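Local atomic coordinates of envelope glycoprotein (Thogoto virus, PDB entry 5XEA), a protein that probably attaches the virus to its host-cell receptor and later drives fusion of the virion with the host membrane. Residues N229-E232 with Q237-H240; A30-T35 with C224-N229. All blocks are in the same frame, centred on the assembly; numbering follows the deposited sequence.

Contact 1 (N229-E232 with Q237-H240); sequences NFFE and QFCH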
ATOM      1  N   ASN B 229     -15.431  -7.461  -2.804  1.00 46.80           N
ATOM      2  CA  ASN B 229     -14.486  -8.234  -2.014  1.00 48.34           C
ATOM      3  C   ASN B 229     -13.960  -9.372  -2.868  1.00 49.33           C
ATOM      4  O   ASN B 229     -14.743 -10.073  -3.516  1.00 43.45           O
ATOM      5  CB  ASN B 229     -15.145  -8.771  -0.742  1.00 52.81           C
ATOM      6  CG  ASN B 229     -15.490  -7.660   0.237  1.00 58.83           C
ATOM      7  OD1 ASN B 229     -14.603  -6.965   0.749  1.00 61.39           O
ATOM      8  ND2 ASN B 229     -16.776  -7.477   0.492  1.00 55.29           N
ATOM      9  N   PHE B 230     -12.641  -9.538  -2.882  1.00 45.96           N
ATOM     10  CA  PHE B 230     -12.014 -10.604  -3.649  1.00 46.71           C
ATOM     11  C   PHE B 230     -11.103 -11.372  -2.714  1.00 50.32           C
ATOM     12  O   PHE B 230     -10.396 -10.773  -1.895  1.00 49.91           O
ATOM     13  CB  PHE B 230     -11.211 -10.070  -4.852  1.00 40.21           C
ATOM     14  CG  PHE B 230     -12.015  -9.198  -5.787  1.00 42.64           C
ATOM     15  CD1 PHE B 230     -12.497  -9.697  -6.991  1.00 42.41           C
ATOM     16  CD2 PHE B 230     -12.301  -7.879  -5.453  1.00 38.93           C
ATOM     17  CE1 PHE B 230     -13.236  -8.887  -7.839  1.00 42.60           C
ATOM     18  CE2 PHE B 230     -13.039  -7.067  -6.292  1.00 38.97           C
ATOM     19  CZ  PHE B 230     -13.506  -7.580  -7.504  1.00 42.89           C
ATOM     20  N   PHE B 231     -11.116 -12.690  -2.833  1.00 44.41           N
ATOM     21  CA  PHE B 231     -10.334 -13.491  -1.912  1.00 43.25           C
ATOM     22  C   PHE B 231     -10.019 -14.820  -2.561  1.00 47.76           C
ATOM     23  O   PHE B 231     -10.738 -15.283  -3.454  1.00 50.54           O
ATOM     24  CB  PHE B 231     -11.079 -13.682  -0.578  1.00 40.99           C
ATOM     25  CG  PHE B 231     -12.550 -13.961  -0.743  1.00 42.66           C
ATOM     26  CD1 PHE B 231     -13.003 -15.246  -0.995  1.00 44.24           C
ATOM     27  CD2 PHE B 231     -13.476 -12.932  -0.660  1.00 41.65           C
ATOM     28  CE1 PHE B 231     -14.357 -15.503  -1.176  1.00 53.22           C
ATOM     29  CE2 PHE B 231     -14.830 -13.183  -0.826  1.00 46.51           C
ATOM     30  CZ  PHE B 231     -15.268 -14.470  -1.090  1.00 50.05           C
ATOM     31  N   GLU B 232      -8.927 -15.420  -2.123  1.00 46.55           N
ATOM     32  CA  GLU B 232      -8.630 -16.797  -2.488  1.00 50.13           C
ATOM     33  C   GLU B 232      -9.219 -17.708  -1.423  1.00 49.12           C
ATOM     34  O   GLU B 232      -8.918 -17.547  -0.238  1.00 60.38           O
ATOM     35  CB  GLU B 232      -7.123 -17.010  -2.606  1.00 57.28           C
ATOM     36  CG  GLU B 232      -6.749 -18.457  -2.851  1.00 67.23           C
ATOM     37  CD  GLU B 232      -5.258 -18.714  -2.735  1.00 82.63           C
ATOM     38  OE1 GLU B 232      -4.479 -17.737  -2.629  1.00 81.03           O
ATOM     39  OE2 GLU B 232      -4.871 -19.904  -2.743  1.00 86.01           O
ATOM     40  N   GLN B 237     -14.292 -23.340   5.211  1.00 54.25           N
ATOM     41  CA  GLN B 237     -14.776 -22.451   6.255  1.00 55.23           C
ATOM     42  C   GLN B 237     -13.787 -21.292   6.347  1.00 57.83           C
ATOM     43  O   GLN B 237     -12.648 -21.472   6.789  1.00 50.61           O
ATOM     44  CB  GLN B 237     -14.884 -23.218   7.567  1.00 63.78           C
ATOM     45  CG  GLN B 237     -15.670 -22.551   8.645  1.00 76.83           C
ATOM     46  CD  GLN B 237     -16.089 -23.539   9.706  1.00 81.72           C
ATOM     47  OE1 GLN B 237     -16.946 -24.389   9.465  1.00 76.91           O
ATOM     48  NE2 GLN B 237     -15.468 -23.455  10.878  1.00 90.55           N
ATOM     49  N   PHE B 238     -14.229 -20.104   5.953  1.00 55.82           N
ATOM     50  CA  PHE B 238     -13.314 -19.086   5.467  1.00 55.85           C
ATOM     51  C   PHE B 238     -13.873 -17.702   5.772  1.00 44.72           C
ATOM     52  O   PHE B 238     -15.083 -17.486   5.692  1.00 48.54           O
ATOM     53  CB  PHE B 238     -13.107 -19.296   3.952  1.00 63.89           C
ATOM     54  CG  PHE B 238     -12.191 -18.308   3.315  1.00 63.91           C
ATOM     55  CD1 PHE B 238     -10.814 -18.440   3.437  1.00 72.44           C
ATOM     56  CD2 PHE B 238     -12.701 -17.254   2.581  1.00 63.75           C
ATOM     57  CE1 PHE B 238      -9.951 -17.518   2.854  1.00 69.04           C
ATOM     58  CE2 PHE B 238     -11.852 -16.330   1.993  1.00 73.10           C
ATOM     59  CZ  PHE B 238     -10.469 -16.461   2.134  1.00 70.50           C
ATOM     60  N   CYS B 239     -12.998 -16.764   6.127  1.00 43.74           N
ATOM     61  CA  CYS B 239     -13.434 -15.394   6.353  1.00 47.25           C
ATOM     62  C   CYS B 239     -12.562 -14.434   5.561  1.00 50.84           C
ATOM     63  O   CYS B 239     -11.384 -14.701   5.302  1.00 44.48           O
ATOM     64  CB  CYS B 239     -13.420 -15.017   7.853  1.00 65.57           C
ATOM     65  SG  CYS B 239     -14.449 -16.084   8.916  1.00104.99           S
ATOM     66  N   HIS B 240     -13.169 -13.323   5.149  1.00 46.32           N
ATOM     67  CA  HIS B 240     -12.436 -12.228   4.530  1.00 45.98           C
ATOM     68  C   HIS B 240     -13.014 -10.923   5.056  1.00 42.36           C
ATOM     69  O   HIS B 240     -14.172 -10.602   4.779  1.00 46.46           O
ATOM     70  CB  HIS B 240     -12.495 -12.279   3.002  1.00 45.06           C
ATOM     71  CG  HIS B 240     -11.738 -11.169   2.356  1.00 43.90           C
ATOM     72  ND1 HIS B 240     -12.351 -10.036   1.868  1.00 52.00           N
ATOM     73  CD2 HIS B 240     -10.410 -10.992   2.166  1.00 48.03           C
ATOM     74  CE1 HIS B 240     -11.436  -9.216   1.382  1.00 51.36           C
ATOM     75  NE2 HIS B 240     -10.249  -9.770   1.558  1.00 52.17           N
TER
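Phe231 pushes its ring into the angle between Phe238 and His240, overlapping part of each. Its CD1 corner lies 3.4 Å from CE2 of Phe238, while its CD2 flank rests 3.8 Å from the CB of His240. Phe231 meets both rings obliquely; the two phenylalanine planes are 43° apart and their centroids 5.5 Å apart. Its CB is also close to both partners, sitting in the ring plane at the edge of Phe238 and making an off-centre CH-pi contact with the imidazole, 4.2 Å from the ring centroid. CG of Phe238 is anti to the backbone N (chi1 180°), which extends the ring across to strand 229-233; there its CZ comes within 3.0 Å of the backbone O of Glu232, a tight fit. The carbonyl O of Phe230 covers one face of the imidazole, towards the rim. Tyr245 meets Phe231 as well and enlarges the aromatic cluster. The six-stranded antiparallel sheet curls so that its two outermost strands meet here, the short segments running roughly antiparallel, at 138°. Phe231 bonds through its backbone to Cys224 and Phe238 to Tyr245, so each strand pairs with its own sheet neighbour. Without a hydrogen bond between the two segments, they are held together by aromatic surface and CH contacts, a largely aromatic seam with the carbonyls of Phe230 and Glu232 and the amide of Asn229 at its polar border.

Contact 2 (A30-T35 with C224-N229); sequences ATRYTT and CQDGTN
Arg32 and Asp226 form a salt bridge on a six-stranded antiparallel sheet, reaching over the one strand, 197-209, that lies between them, next to a two-residue beta-hairpin turn of type II' that runs from Asp226 to Asn229. The alpha carbons of the pair are 10.1 Å apart, so side chains alone span the gap. The ionic part centres on NH1 of Arg32, which gives a hydrogen bond to the syn lone pair of Asp226 OD2 at 2.9 Å, bent to 146° at the hydrogen. Guanidinium and carboxylate are nearly coplanar; OD1 lies at the guanidinium edge in its plane, whereas the bonded OD2 sits somewhat out of it. Both side chains leave with CG anti to the backbone N, and a bend at chi3 (75°) in Arg32 turns its head towards the acid. Each charge has a second partner: NH2 of Arg32 pairs with Glu200 of the intervening strand, and Tyr245 hydrogen-bonds Asp226 OD2. The adjoining guanidinium probably favours the ionised form of Asp226. Within the hairpin, the backbone bonds are Asp226 N to Asn229 O at 2.8 Å and Asn229 N to Asp226 O at 3.2 Å; Gly227, at positive phi, takes the first corner. A side-chain bond braces the same turn: Gln225 NE2 donates almost straight, at 167°, to Gly227 O, 2.8 Å away and in the carbonyl plane.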
ATOM      1  N   ALA B  30     -22.748 -21.144  -0.720  1.00 55.56           N
ATOM      2  CA  ALA B  30     -22.144 -20.955   0.586  1.00 63.42           C
ATOM      3  C   ALA B  30     -23.116 -20.228   1.497  1.00 64.37           C
ATOM      4  O   ALA B  30     -24.002 -19.496   1.048  1.00 61.57           O
ATOM      5  CB  ALA B  30     -20.824 -20.178   0.494  1.00 62.78           C
ATOM      6  N   THR B  31     -22.935 -20.457   2.792  1.00 63.72           N
ATOM      7  CA  THR B  31     -23.568 -19.646   3.817  1.00 61.36           C
ATOM      8  C   THR B  31     -22.645 -18.470   4.112  1.00 62.96           C
ATOM      9  O   THR B  31     -21.479 -18.664   4.470  1.00 56.77           O
ATOM     10  CB  THR B  31     -23.828 -20.462   5.082  1.00 64.86           C
ATOM     11  OG1 THR B  31     -24.583 -21.637   4.756  1.00 74.07           O
ATOM     12  CG2 THR B  31     -24.608 -19.635   6.083  1.00 61.17           C
ATOM     13  N   ARG B  32     -23.157 -17.263   3.935  1.00 55.37           N
ATOM     14  CA  ARG B  32     -22.395 -16.050   4.158  1.00 55.86           C
ATOM     15  C   ARG B  32     -22.911 -15.352   5.406  1.00 55.25           C
ATOM     16  O   ARG B  32     -24.124 -15.201   5.584  1.00 59.10           O
ATOM     17  CB  ARG B  32     -22.491 -15.116   2.960  1.00 52.43           C
ATOM     18  CG  ARG B  32     -21.595 -13.921   3.092  1.00 60.39           C
ATOM     19  CD  ARG B  32     -21.716 -13.037   1.902  1.00 67.77           C
ATOM     20  NE  ARG B  32     -22.955 -12.287   1.943  1.00 68.10           N
ATOM     21  CZ  ARG B  32     -23.464 -11.668   0.890  1.00 75.72           C
ATOM     22  NH1 ARG B  32     -22.836 -11.730  -0.277  1.00 70.32           N
ATOM     23  NH2 ARG B  32     -24.600 -10.997   0.998  1.00 77.17           N
ATOM     24  N   TYR B  33     -21.988 -14.918   6.257  1.00 55.54           N
ATOM     25  CA  TYR B  33     -22.299 -14.142   7.451  1.00 50.71           C
ATOM     26  C   TYR B  33     -21.666 -12.765   7.314  1.00 54.99           C
ATOM     27  O   TYR B  33     -20.445 -12.657   7.166  1.00 53.64           O
ATOM     28  CB  TYR B  33     -21.777 -14.835   8.704  1.00 49.39           C
ATOM     29  CG  TYR B  33     -22.294 -16.231   8.922  1.00 60.65           C
ATOM     30  CD1 TYR B  33     -23.426 -16.461   9.700  1.00 66.50           C
ATOM     31  CD2 TYR B  33     -21.644 -17.325   8.367  1.00 58.66           C
ATOM     32  CE1 TYR B  33     -23.904 -17.752   9.910  1.00 73.06           C
ATOM     33  CE2 TYR B  33     -22.107 -18.611   8.572  1.00 66.31           C
ATOM     34  CZ  TYR B  33     -23.239 -18.821   9.344  1.00 69.96           C
ATOM     35  OH  TYR B  33     -23.699 -20.103   9.546  1.00 73.48           O
ATOM     36  N   THR B  34     -22.492 -11.722   7.343  1.00 53.04           N
ATOM     37  CA  THR B  34     -22.037 -10.340   7.298  1.00 58.19           C
ATOM     38  C   THR B  34     -22.688  -9.559   8.437  1.00 62.19           C
ATOM     39  O   THR B  34     -23.495 -10.093   9.202  1.00 59.19           O
ATOM     40  CB  THR B  34     -22.355  -9.679   5.953  1.00 61.75           C
ATOM     41  OG1 THR B  34     -23.773  -9.693   5.743  1.00 67.25           O
ATOM     42  CG2 THR B  34     -21.644 -10.398   4.811  1.00 54.63           C
ATOM     43  N   THR B  35     -22.341  -8.276   8.536  1.00 54.89           N
ATOM     44  CA  THR B  35     -22.795  -7.422   9.623  1.00 59.48           C
ATOM     45  C   THR B  35     -23.581  -6.234   9.079  1.00 62.68           C
ATOM     46  O   THR B  35     -23.386  -5.791   7.941  1.00 58.57           O
ATOM     47  CB  THR B  35     -21.615  -6.907  10.491  1.00 63.37           C
ATOM     48  OG1 THR B  35     -20.609  -6.321   9.658  1.00 63.17           O
ATOM     49  CG2 THR B  35     -20.996  -8.036  11.299  1.00 58.03           C
ATOM     50  N   CYS B 224     -12.209 -15.956  -5.765  1.00 42.72           N
ATOM     51  CA  CYS B 224     -13.618 -15.608  -5.814  1.00 45.37           C
ATOM     52  C   CYS B 224     -13.813 -14.109  -5.717  1.00 47.19           C
ATOM     53  O   CYS B 224     -12.964 -13.370  -5.198  1.00 43.05           O
ATOM     54  CB  CYS B 224     -14.401 -16.291  -4.693  1.00 50.57           C
ATOM     55  SG  CYS B 224     -14.052 -18.038  -4.572  1.00 58.41           S
ATOM     56  N   GLN B 225     -14.965 -13.678  -6.209  1.00 41.25           N
ATOM     57  CA  GLN B 225     -15.442 -12.318  -6.045  1.00 47.11           C
ATOM     58  C   GLN B 225     -16.792 -12.376  -5.350  1.00 51.08           C
ATOM     59  O   GLN B 225     -17.604 -13.254  -5.637  1.00 46.05           O
ATOM     60  CB  GLN B 225     -15.571 -11.592  -7.390  1.00 45.43           C
ATOM     61  CG  GLN B 225     -16.441 -10.348  -7.334  1.00 51.78           C
ATOM     62  CD  GLN B 225     -16.496  -9.581  -8.655  1.00 57.18           C
ATOM     63  OE1 GLN B 225     -16.143 -10.102  -9.717  1.00 55.10           O
ATOM     64  NE2 GLN B 225     -16.953  -8.334  -8.590  1.00 51.27           N
ATOM     65  N   ASP B 226     -17.020 -11.464  -4.415  1.00 48.66           N
ATOM     66  CA  ASP B 226     -18.345 -11.285  -3.828  1.00 50.99           C
ATOM     67  C   ASP B 226     -18.536  -9.779  -3.650  1.00 53.31           C
ATOM     68  O   ASP B 226     -18.084  -9.200  -2.648  1.00 43.00           O
ATOM     69  CB  ASP B 226     -18.477 -12.045  -2.513  1.00 56.03           C
ATOM     70  CG  ASP B 226     -19.849 -11.900  -1.899  1.00 64.94           C
ATOM     71  OD1 ASP B 226     -20.781 -11.555  -2.647  1.00 74.75           O
ATOM     72  OD2 ASP B 226     -19.999 -12.136  -0.682  1.00 65.33           O
ATOM     73  N   GLY B 227     -19.171  -9.151  -4.642  1.00 48.96           N
ATOM     74  CA  GLY B 227     -19.316  -7.704  -4.641  1.00 58.67           C
ATOM     75  C   GLY B 227     -17.964  -7.054  -4.936  1.00 56.91           C
ATOM     76  O   GLY B 227     -17.332  -7.293  -5.983  1.00 47.78           O
ATOM     77  N   THR B 228     -17.504  -6.191  -4.019  1.00 45.59           N
ATOM     78  CA  THR B 228     -16.193  -5.560  -4.130  1.00 54.08           C
ATOM     79  C   THR B 228     -15.138  -6.266  -3.295  1.00 52.39           C
ATOM     80  O   THR B 228     -14.050  -5.713  -3.089  1.00 47.45           O
ATOM     81  CB  THR B 228     -16.249  -4.083  -3.719  1.00 64.01           C
ATOM     82  OG1 THR B 228     -16.921  -3.953  -2.460  1.00 61.49           O
ATOM     83  CG2 THR B 228     -16.951  -3.256  -4.788  1.00 63.36           C
ATOM     84  N   ASN B 229     -15.431  -7.461  -2.804  1.00 46.80           N
ATOM     85  CA  ASN B 229     -14.486  -8.234  -2.014  1.00 48.34           C
ATOM     86  C   ASN B 229     -13.960  -9.372  -2.868  1.00 49.33           C
ATOM     87  O   ASN B 229     -14.743 -10.073  -3.516  1.00 43.45           O
ATOM     88  CB  ASN B 229     -15.145  -8.771  -0.742  1.00 52.81           C
ATOM     89  CG  ASN B 229     -15.490  -7.660   0.237  1.00 58.83           C
ATOM     90  OD1 ASN B 229     -14.603  -6.965   0.749  1.00 61.39           O
ATOM     91  ND2 ASN B 229     -16.776  -7.477   0.492  1.00 55.29           N
TER

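How the contacts relate
Both contacts belong to the same curled antiparallel sheet, and the hairpin of strands 221-226 and 229-233 serves both, with Asn229 shared. Contact 1 is partly buried and aromatic, joining the sheet's two margins; contact 2 lies at the surface and is ionic, joining two non-adjacent strands of the sheet. Their centres are 7 Å apart, and they touch where Phe230 CE1 packs 3.4 Å from Gln225 CD. Tyr245 links the two chemistries, its ring meeting Phe231 and its hydroxyl Asp226. Both also pack against the second subunit, through Phe230 on its Ala291 and Gln225 on its Phe294.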